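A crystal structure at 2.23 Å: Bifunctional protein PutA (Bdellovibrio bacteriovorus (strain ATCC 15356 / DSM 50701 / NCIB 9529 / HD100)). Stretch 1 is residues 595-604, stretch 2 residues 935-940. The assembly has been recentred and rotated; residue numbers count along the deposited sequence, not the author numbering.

Stretch 1 (595-604) GEAIDFCRYY
Stretch 2 (935-940) GAMVDR

How do a helix and an irregular segment at least 335 residues apart in sequence come to lie against each other? Residues 595-604 are helical throughout, with phi near -60° and psi near -45°, and carry i to i+4 hydrogen bonds such as Tyr 603 N to Asp 599 O at 2.8 Å. Residues 935-940 form no regular helix or strand: Ala 936, Met 937 and Val 938 are extended (phi/psi -59/134, -114/147 and -50/138), then Asp 939 turns at 73/-46. The CA atoms of Glu 596 and Met 937 lie 6.8 Å apart, those of Asp 599 and Val 938 6.2 Å, so both chains advance in the same sense. The contact buries 323 Å², both sides summed.

What does Val 938 do at the centre? It is covered most, by 116 Å², and its CA-to-CB bond points toward the helix with chi1 at 173° (t). Its CG2 lies 3.7 Å from Asp 599 CB and 3.5 Å from Phe 600 CE1, over one face of that ring; Phe 600 starts sideways, but chi1 of -81° (m) and chi2 of -44° bring the ring end nearer. Val 938 CG1 sits 3.5 Å from Tyr 603 CB. A short, branched side chain suits this place, because its two methyls reach successive parts of the helix without polar atoms to satisfy.

Why does Tyr 603 suit the next position along? Pointing toward the loop, with chi1 at -176° (t) and chi2 at 92°, it has 60 Å² covered. Asp 939 (chi1 -178°, t; chi2 60°) places OD1 near the plane of the ring, at its edge, 3.7 Å from Tyr 603 CE1. Water 3 joins the polar ends, 2.7 Å from Tyr 603 OH and 2.8 Å from Asp 939 OD1, to which it donates.

How are the remaining polar groups joined, given that no direct hydrogen bond crosses between the stretches? Two more waters do the work. Asp 599, pointing toward the loop with 43 Å² covered and chi1 at -75° (m), accepts from water 2 at OD2 (2.7 Å); the same water accepts from Val 938 N at 2.7 Å, linking carboxylate to backbone amide. Glu 596 starts sideways, but its extended chain (chi1 -172°, chi2 179°, both t; chi3 137°) carries OE2 to 3.9 Å from Ala 936 O. Both are acceptors, and water 1 reconciles them by donating to Glu 596 OE2 at 2.5 Å and Ala 936 O at 2.8 Å.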

# COMPACT_ATOMS: atom_id res chain seq x y z
N GLY B 595 -17.89 7.86 -18.37
CA GLY B 595 -17.74 6.78 -17.41
C GLY B 595 -16.39 6.80 -16.71
O GLY B 595 -16.30 6.61 -15.50
N GLU B 596 -15.33 7.04 -17.48
CA GLU B 596 -14.00 7.13 -16.89
C GLU B 596 -13.92 8.30 -15.91
O GLU B 596 -13.32 8.17 -14.84
CB GLU B 596 -12.94 7.24 -18.00
CG GLU B 596 -11.48 7.15 -17.50
CD GLU B 596 -10.44 7.23 -18.63
OE1 GLU B 596 -9.44 7.93 -18.46
OE2 GLU B 596 -10.61 6.59 -19.68
N ALA B 597 -14.54 9.45 -16.25
CA ALA B 597 -14.51 10.60 -15.34
C ALA B 597 -15.20 10.28 -14.03
O ALA B 597 -14.69 10.60 -12.96
CB ALA B 597 -15.15 11.83 -15.99
N ILE B 598 -16.36 9.64 -14.11
CA ILE B 598 -17.05 9.21 -12.90
C ILE B 598 -16.19 8.23 -12.12
O ILE B 598 -16.08 8.31 -10.89
CB ILE B 598 -18.41 8.60 -13.28
CG1 ILE B 598 -19.31 9.71 -13.83
CG2 ILE B 598 -19.08 7.85 -12.09
CD1 ILE B 598 -20.53 9.19 -14.61
N ASP B 599 -15.53 7.31 -12.83
CA ASP B 599 -14.69 6.31 -12.19
C ASP B 599 -13.55 6.96 -11.41
O ASP B 599 -13.24 6.53 -10.30
CB ASP B 599 -14.14 5.32 -13.22
CG ASP B 599 -15.18 4.32 -13.71
OD1 ASP B 599 -16.26 4.19 -13.08
OD2 ASP B 599 -14.89 3.62 -14.73
N PHE B 600 -12.88 7.96 -12.01
CA PHE B 600 -11.80 8.66 -11.30
C PHE B 600 -12.30 9.27 -10.00
O PHE B 600 -11.68 9.12 -8.94
CB PHE B 600 -11.20 9.76 -12.20
CG PHE B 600 -10.19 9.25 -13.22
CD1 PHE B 600 -9.21 8.33 -12.86
CD2 PHE B 600 -10.22 9.73 -14.53
CE1 PHE B 600 -8.27 7.88 -13.79
CE2 PHE B 600 -9.28 9.28 -15.49
CZ PHE B 600 -8.31 8.35 -15.11
N CYS B 601 -13.44 9.97 -10.07
CA CYS B 601 -14.08 10.54 -8.89
C CYS B 601 -14.26 9.49 -7.80
O CYS B 601 -13.80 9.67 -6.65
CB CYS B 601 -15.44 11.11 -9.26
SG CYS B 601 -15.39 12.61 -10.23
N ARG B 602 -14.94 8.40 -8.13
CA ARG B 602 -15.26 7.43 -7.09
C ARG B 602 -14.01 6.71 -6.60
O ARG B 602 -13.88 6.45 -5.40
CB ARG B 602 -16.30 6.43 -7.62
CG ARG B 602 -17.55 7.11 -8.10
CD ARG B 602 -18.75 6.29 -7.72
NE ARG B 602 -19.97 6.79 -8.34
CZ ARG B 602 -20.73 7.76 -7.84
NH1 ARG B 602 -20.38 8.39 -6.72
NH2 ARG B 602 -21.84 8.11 -8.47
N TYR B 603 -13.08 6.39 -7.51
CA TYR B 603 -11.88 5.66 -7.10
C TYR B 603 -10.98 6.51 -6.21
O TYR B 603 -10.51 6.04 -5.17
CB TYR B 603 -11.13 5.19 -8.34
CG TYR B 603 -9.91 4.33 -8.06
CD1 TYR B 603 -10.01 2.94 -8.01
CD2 TYR B 603 -8.65 4.91 -7.89
CE1 TYR B 603 -8.87 2.13 -7.78
CE2 TYR B 603 -7.52 4.12 -7.66
CZ TYR B 603 -7.63 2.73 -7.61
OH TYR B 603 -6.51 1.97 -7.39
N TYR B 604 -10.73 7.76 -6.59
CA TYR B 604 -9.86 8.55 -5.74
C TYR B 604 -10.56 8.90 -4.44
O TYR B 604 -9.90 8.98 -3.39
CB TYR B 604 -9.36 9.81 -6.48
CG TYR B 604 -8.51 9.46 -7.69
CD1 TYR B 604 -7.61 8.39 -7.64
CD2 TYR B 604 -8.64 10.15 -8.89
CE1 TYR B 604 -6.83 8.04 -8.74
CE2 TYR B 604 -7.88 9.80 -10.01
CZ TYR B 604 -6.98 8.74 -9.93
OH TYR B 604 -6.22 8.39 -11.02
N GLY B 935 -8.56 1.53 -24.28
CA GLY B 935 -9.68 1.32 -23.36
C GLY B 935 -9.31 0.96 -21.93
O GLY B 935 -10.08 0.26 -21.26
N ALA B 936 -8.16 1.40 -21.45
CA ALA B 936 -7.80 1.15 -20.05
C ALA B 936 -8.85 1.76 -19.13
O ALA B 936 -9.27 2.90 -19.32
CB ALA B 936 -6.42 1.74 -19.73
N MET B 937 -9.28 0.99 -18.14
CA MET B 937 -10.29 1.45 -17.19
C MET B 937 -9.69 1.58 -15.79
O MET B 937 -8.80 0.83 -15.40
CB MET B 937 -11.48 0.50 -17.14
CG MET B 937 -12.16 0.30 -18.50
SD MET B 937 -13.53 -0.86 -18.35
CE MET B 937 -14.76 0.11 -17.47
N VAL B 938 -10.21 2.56 -15.05
CA VAL B 938 -9.81 2.72 -13.65
C VAL B 938 -9.93 1.40 -12.92
O VAL B 938 -10.88 0.64 -13.12
CB VAL B 938 -10.69 3.80 -13.00
CG1 VAL B 938 -10.42 3.86 -11.48
CG2 VAL B 938 -10.46 5.14 -13.69
N ASP B 939 -8.93 1.12 -12.08
CA ASP B 939 -8.83 -0.06 -11.22
C ASP B 939 -8.51 -1.32 -12.02
O ASP B 939 -7.62 -2.09 -11.64
CB ASP B 939 -10.12 -0.22 -10.38
CG ASP B 939 -10.06 -1.41 -9.42
OD1 ASP B 939 -9.15 -1.45 -8.54
OD2 ASP B 939 -10.95 -2.29 -9.52
N ARG B 940 -9.19 -1.53 -13.15
CA ARG B 940 -8.95 -2.73 -13.97
C ARG B 940 -7.59 -2.69 -14.66
O ARG B 940 -6.91 -3.72 -14.75
CB ARG B 940 -10.06 -2.89 -15.00
CG ARG B 940 -11.45 -2.96 -14.44
CD ARG B 940 -12.44 -3.37 -15.50
NE ARG B 940 -13.79 -3.20 -15.00
CZ ARG B 940 -14.90 -3.53 -15.67
NH1 ARG B 940 -14.83 -4.05 -16.90
NH2 ARG B 940 -16.08 -3.31 -15.11
O HOH W 1 -9.05 5.15 -21.03
O HOH W 2 -12.48 3.77 -16.02
O HOH W 3 -6.51 -0.66 -7.96